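Local coordinates for protein similar to hydroxylamine oxidoreductase (Kuenenia stuttgartiensis, PDB 6H5L) that is a multi-heme c-type cytochrome related to hydroxylamine oxidoreductase that probably acts as a reductase in a large electron-transferring complex of an anammox bacterium, at residues Ala397-Val410 / Tyr423-Val435. Residues are numbered along the deposited sequence; the frame is centred on the assembly and turned at random.
Sequences AANRDPYPLSDGIV and YNAFKTLQGKFPV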
loop_
_atom_site.group_PDB
_atom_site.type_symbol
_atom_site.label_atom_id
_atom_site.label_comp_id
_atom_site.label_asym_id
_atom_site.label_seq_id
_atom_site.Cartn_x
_atom_site.Cartn_y
_atom_site.Cartn_z
ATOM N N ALA A 397 -34.141 -46.959 55.013
ATOM C CA ALA A 397 -34.977 -46.888 53.819
ATOM C C ALA A 397 -36.463 -46.903 54.147
ATOM O O ALA A 397 -37.271 -46.443 53.332
ATOM C CB ALA A 397 -34.638 -48.042 52.874
ATOM N N ALA A 398 -36.840 -47.415 55.319
ATOM C CA ALA A 398 -38.245 -47.453 55.701
ATOM C C ALA A 398 -38.765 -46.087 56.130
ATOM O O ALA A 398 -39.939 -45.776 55.900
ATOM C CB ALA A 398 -38.456 -48.472 56.822
ATOM N N ASN A 399 -37.917 -45.257 56.734
ATOM C CA ASN A 399 -38.317 -43.958 57.267
ATOM C C ASN A 399 -37.766 -42.805 56.430
ATOM O O ASN A 399 -37.352 -41.771 56.960
ATOM C CB ASN A 399 -37.884 -43.816 58.723
ATOM C CG ASN A 399 -38.596 -44.791 59.639
ATOM O OD1 ASN A 399 -38.055 -45.841 59.987
ATOM N ND2 ASN A 399 -39.820 -44.452 60.027
ATOM N N ARG A 400 -37.752 -42.974 55.110
ATOM C CA ARG A 400 -37.349 -41.910 54.203
ATOM C C ARG A 400 -38.061 -42.118 52.874
ATOM O O ARG A 400 -38.622 -43.184 52.606
ATOM C CB ARG A 400 -35.826 -41.866 54.022
ATOM C CG ARG A 400 -35.244 -42.991 53.180
ATOM C CD ARG A 400 -33.724 -42.938 53.205
ATOM N NE ARG A 400 -33.124 -43.589 52.044
ATOM C CZ ARG A 400 -31.825 -43.556 51.763
ATOM N NH1 ARG A 400 -30.990 -42.903 52.560
ATOM N NH2 ARG A 400 -31.360 -44.172 50.684
ATOM N N ASP A 401 -38.036 -41.076 52.043
ATOM C CA ASP A 401 -38.704 -41.138 50.753
ATOM C C ASP A 401 -38.112 -42.259 49.899
ATOM O O ASP A 401 -36.927 -42.586 50.019
ATOM C CB ASP A 401 -38.580 -39.806 50.016
ATOM C CG ASP A 401 -39.657 -38.818 50.408
ATOM O OD1 ASP A 401 -40.521 -39.176 51.236
ATOM O OD2 ASP A 401 -39.638 -37.680 49.891
ATOM N N PRO A 402 -38.918 -42.869 49.032
ATOM C CA PRO A 402 -38.390 -43.922 48.155
ATOM C C PRO A 402 -37.514 -43.366 47.045
ATOM O O PRO A 402 -37.271 -42.157 46.982
ATOM C CB PRO A 402 -39.659 -44.574 47.594
ATOM C CG PRO A 402 -40.671 -43.479 47.616
ATOM C CD PRO A 402 -40.366 -42.668 48.846
ATOM N N TYR A 403 -37.029 -44.249 46.178
ATOM C CA TYR A 403 -36.293 -43.817 44.999
ATOM C C TYR A 403 -37.164 -42.866 44.178
ATOM O O TYR A 403 -38.387 -43.042 44.123
ATOM C CB TYR A 403 -35.882 -45.033 44.165
ATOM C CG TYR A 403 -34.949 -44.736 43.011
ATOM C CD1 TYR A 403 -33.577 -44.650 43.204
ATOM C CD2 TYR A 403 -35.442 -44.552 41.727
ATOM C CE1 TYR A 403 -32.721 -44.383 42.150
ATOM C CE2 TYR A 403 -34.596 -44.283 40.666
ATOM C CZ TYR A 403 -33.236 -44.201 40.883
ATOM O OH TYR A 403 -32.388 -43.935 39.831
ATOM N N PRO A 404 -36.578 -41.843 43.553
ATOM C CA PRO A 404 -37.394 -40.835 42.861
ATOM C C PRO A 404 -38.302 -41.452 41.804
ATOM O O PRO A 404 -37.858 -42.212 40.941
ATOM C CB PRO A 404 -36.349 -39.900 42.237
ATOM C CG PRO A 404 -35.059 -40.664 42.272
ATOM C CD PRO A 404 -35.146 -41.517 43.492
ATOM N N LEU A 405 -39.594 -41.125 41.903
ATOM C CA LEU A 405 -40.611 -41.559 40.941
ATOM C C LEU A 405 -40.733 -43.081 40.902
ATOM O O LEU A 405 -40.819 -43.688 39.834
ATOM C CB LEU A 405 -40.320 -40.999 39.547
ATOM C CG LEU A 405 -41.526 -40.770 38.635
ATOM C CD1 LEU A 405 -42.239 -39.483 39.007
ATOM C CD2 LEU A 405 -41.097 -40.743 37.183
ATOM N N SER A 406 -40.757 -43.706 42.083
ATOM C CA SER A 406 -40.872 -45.159 42.143
ATOM C C SER A 406 -42.228 -45.642 41.643
ATOM O O SER A 406 -42.321 -46.735 41.074
ATOM C CB SER A 406 -40.628 -45.649 43.570
ATOM O OG SER A 406 -39.307 -45.361 43.993
ATOM N N ASP A 407 -43.285 -44.850 41.844
ATOM C CA ASP A 407 -44.601 -45.237 41.344
ATOM C C ASP A 407 -44.645 -45.195 39.822
ATOM O O ASP A 407 -45.265 -46.059 39.189
ATOM C CB ASP A 407 -45.678 -44.329 41.938
ATOM C CG ASP A 407 -45.396 -42.857 41.704
ATOM O OD1 ASP A 407 -44.278 -42.528 41.252
ATOM O OD2 ASP A 407 -46.293 -42.029 41.968
ATOM N N GLY A 408 -43.996 -44.198 39.218
ATOM C CA GLY A 408 -43.957 -44.122 37.768
ATOM C C GLY A 408 -43.062 -45.170 37.141
ATOM O O GLY A 408 -43.324 -45.627 36.025
ATOM N N ILE A 409 -41.998 -45.566 37.842
ATOM C CA ILE A 409 -41.123 -46.622 37.338
ATOM C C ILE A 409 -41.886 -47.936 37.237
ATOM O O ILE A 409 -41.831 -48.633 36.217
ATOM C CB ILE A 409 -39.877 -46.757 38.230
ATOM C CG1 ILE A 409 -38.970 -45.536 38.065
ATOM C CG2 ILE A 409 -39.122 -48.040 37.910
ATOM C CD1 ILE A 409 -37.902 -45.416 39.129
ATOM N N VAL A 410 -42.612 -48.294 38.299
ATOM C CA VAL A 410 -43.395 -49.528 38.292
ATOM C C VAL A 410 -44.471 -49.474 37.216
ATOM O O VAL A 410 -44.727 -50.465 36.521
ATOM C CB VAL A 410 -44.001 -49.782 39.685
ATOM C CG1 VAL A 410 -44.894 -51.015 39.663
ATOM C CG2 VAL A 410 -42.899 -49.935 40.719
ATOM N N TYR A 423 -36.779 -54.861 38.401
ATOM C CA TYR A 423 -38.172 -54.430 38.357
ATOM C C TYR A 423 -38.996 -55.104 39.445
ATOM O O TYR A 423 -39.915 -54.492 40.002
ATOM C CB TYR A 423 -38.776 -54.709 36.982
ATOM C CG TYR A 423 -40.213 -54.254 36.866
ATOM C CD1 TYR A 423 -40.526 -52.908 36.728
ATOM C CD2 TYR A 423 -41.258 -55.169 36.903
ATOM C CE1 TYR A 423 -41.838 -52.485 36.631
ATOM C CE2 TYR A 423 -42.572 -54.756 36.804
ATOM C CZ TYR A 423 -42.856 -53.413 36.667
ATOM O OH TYR A 423 -44.164 -52.996 36.568
ATOM N N ASN A 424 -38.695 -56.369 39.751
ATOM C CA ASN A 424 -39.415 -57.065 40.813
ATOM C C ASN A 424 -39.263 -56.347 42.146
ATOM O O ASN A 424 -40.228 -56.228 42.910
ATOM C CB ASN A 424 -38.921 -58.505 40.927
ATOM C CG ASN A 424 -39.580 -59.258 42.062
ATOM O OD1 ASN A 424 -40.796 -59.197 42.240
ATOM N ND2 ASN A 424 -38.775 -59.964 42.848
ATOM N N ALA A 425 -38.055 -55.860 42.443
ATOM C CA ALA A 425 -37.834 -55.142 43.693
ATOM C C ALA A 425 -38.629 -53.844 43.733
ATOM O O ALA A 425 -39.155 -53.460 44.785
ATOM C CB ALA A 425 -36.342 -54.866 43.882
ATOM N N PHE A 426 -38.726 -53.151 42.597
ATOM C CA PHE A 426 -39.505 -51.918 42.553
ATOM C C PHE A 426 -40.992 -52.194 42.722
ATOM O O PHE A 426 -41.691 -51.451 43.420
ATOM C CB PHE A 426 -39.244 -51.175 41.243
ATOM C CG PHE A 426 -38.164 -50.137 41.339
ATOM C CD1 PHE A 426 -38.444 -48.876 41.841
ATOM C CD2 PHE A 426 -36.872 -50.418 40.928
ATOM C CE1 PHE A 426 -37.454 -47.915 41.934
ATOM C CE2 PHE A 426 -35.878 -49.461 41.018
ATOM C CZ PHE A 426 -36.171 -48.207 41.522
ATOM N N LYS A 427 -41.500 -53.251 42.086
ATOM C CA LYS A 427 -42.920 -53.563 42.206
ATOM C C LYS A 427 -43.258 -54.074 43.602
ATOM O O LYS A 427 -44.332 -53.770 44.137
ATOM C CB LYS A 427 -43.323 -54.585 41.144
ATOM C CG LYS A 427 -44.822 -54.804 41.025
ATOM C CD LYS A 427 -45.150 -55.740 39.872
ATOM C CE LYS A 427 -46.650 -55.880 39.679
ATOM N NZ LYS A 427 -46.969 -56.764 38.524
ATOM N N THR A 428 -42.353 -54.842 44.212
ATOM C CA THR A 428 -42.620 -55.426 45.523
ATOM C C THR A 428 -42.413 -54.414 46.644
ATOM O O THR A 428 -43.289 -54.234 47.498
ATOM C CB THR A 428 -41.729 -56.651 45.743
ATOM O OG1 THR A 428 -41.979 -57.619 44.716
ATOM C CG2 THR A 428 -42.006 -57.279 47.102
ATOM N N LEU A 429 -41.261 -53.744 46.660
ATOM C CA LEU A 429 -40.911 -52.836 47.745
ATOM C C LEU A 429 -41.323 -51.393 47.480
ATOM O O LEU A 429 -41.166 -50.552 48.372
ATOM C CB LEU A 429 -39.400 -52.889 48.017
ATOM C CG LEU A 429 -38.825 -54.127 48.715
ATOM C CD1 LEU A 429 -38.733 -55.323 47.775
ATOM C CD2 LEU A 429 -37.463 -53.810 49.315
ATOM N N GLN A 430 -41.843 -51.091 46.289
ATOM C CA GLN A 430 -42.259 -49.736 45.923
ATOM C C GLN A 430 -41.122 -48.732 46.111
ATOM O O GLN A 430 -41.326 -47.599 46.551
ATOM C CB GLN A 430 -43.510 -49.315 46.696
ATOM C CG GLN A 430 -44.768 -50.052 46.253
ATOM C CD GLN A 430 -46.025 -49.533 46.923
ATOM O OE1 GLN A 430 -45.974 -48.622 47.749
ATOM N NE2 GLN A 430 -47.165 -50.114 46.567
ATOM N N GLY A 431 -39.907 -49.160 45.767
ATOM C CA GLY A 431 -38.767 -48.265 45.742
ATOM C C GLY A 431 -38.223 -47.858 47.090
ATOM O O GLY A 431 -37.445 -46.904 47.169
ATOM N N LYS A 432 -38.598 -48.557 48.159
ATOM C CA LYS A 432 -38.132 -48.218 49.502
ATOM C C LYS A 432 -36.819 -48.941 49.819
ATOM O O LYS A 432 -36.695 -49.681 50.795
ATOM C CB LYS A 432 -39.212 -48.538 50.529
ATOM C CG LYS A 432 -40.356 -47.539 50.546
ATOM C CD LYS A 432 -40.394 -46.780 51.863
ATOM C CE LYS A 432 -41.236 -45.519 51.754
ATOM N NZ LYS A 432 -41.230 -44.745 53.027
ATOM N N PHE A 433 -35.824 -48.704 48.966
ATOM C CA PHE A 433 -34.498 -49.281 49.127
ATOM C C PHE A 433 -33.470 -48.314 48.561
ATOM O O PHE A 433 -33.803 -47.505 47.687
ATOM C CB PHE A 433 -34.380 -50.647 48.432
ATOM C CG PHE A 433 -34.921 -50.667 47.028
ATOM C CD1 PHE A 433 -34.190 -50.138 45.976
ATOM C CD2 PHE A 433 -36.155 -51.231 46.760
ATOM C CE1 PHE A 433 -34.688 -50.161 44.686
ATOM C CE2 PHE A 433 -36.657 -51.259 45.474
ATOM C CZ PHE A 433 -35.923 -50.724 44.436
ATOM N N PRO A 434 -32.228 -48.363 49.036
ATOM C CA PRO A 434 -31.197 -47.475 48.495
ATOM C C PRO A 434 -30.660 -47.966 47.160
ATOM O O PRO A 434 -30.600 -49.166 46.882
ATOM C CB PRO A 434 -30.096 -47.509 49.567
ATOM C CG PRO A 434 -30.717 -48.158 50.766
ATOM C CD PRO A 434 -31.745 -49.091 50.220
ATOM N N VAL A 435 -30.267 -47.004 46.329
ATOM C CA VAL A 435 -29.613 -47.267 45.051
ATOM C C VAL A 435 -28.325 -46.455 45.044
ATOM O O VAL A 435 -28.367 -45.220 45.051
ATOM C CB VAL A 435 -30.500 -46.903 43.854
ATOM C CG1 VAL A 435 -29.791 -47.239 42.557
ATOM C CG2 VAL A 435 -31.836 -47.628 43.941
#
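F426 is held between an aliphatic and an aromatic group: I409 CG2 lies over one face, 4.2 Å from the ring centroid, while F433 of its own segment sets CZ over the centre of the opposite face. The edge of F426 is turned toward the face of Y403 in an offset edge-to-face pair, planes at 80° and centroids 5.6 Å apart. With CG anti to the backbone N (chi1 -172°), the Y403 ring extends past F426 to V435, whose CG2 approaches Y403 CD1 at 3.5 Å; the Y403 hydroxyl is hydrogen-bonded to L440 O. Two beta turns meet next to this aromatic group, toward the periphery of the multi-heme subunit: a type II turn, Y403 to S406, leads into helix 406-412, and a type I' turn, L429 to K432, starts on the last residue of helix 420-429. Y403 also packs on P182 and W183 of helix 182-189, its side chain about 10 Å from a bound heme c. Y403 N joins the turns, donating to G431 O at 2.9 Å and 163°. G431 also brings its CA within 3.4 Å of S406 OG.

On the loop side, K432 bends at chi2 and crosses P402 at a slant, so that NZ reaches R400 O at 3.1 Å, from above the carbonyl plane, and more weakly A398 O. R400 NH2 meets P434 CB, while NH1 forms a salt bridge with E457. Where helical pieces 406-410 and 423-429 meet, Y423 OH donates to V410 O at 2.6 Å, in the carbonyl plane and on a lone pair, and V410 CG2 packs against the backbone of F426.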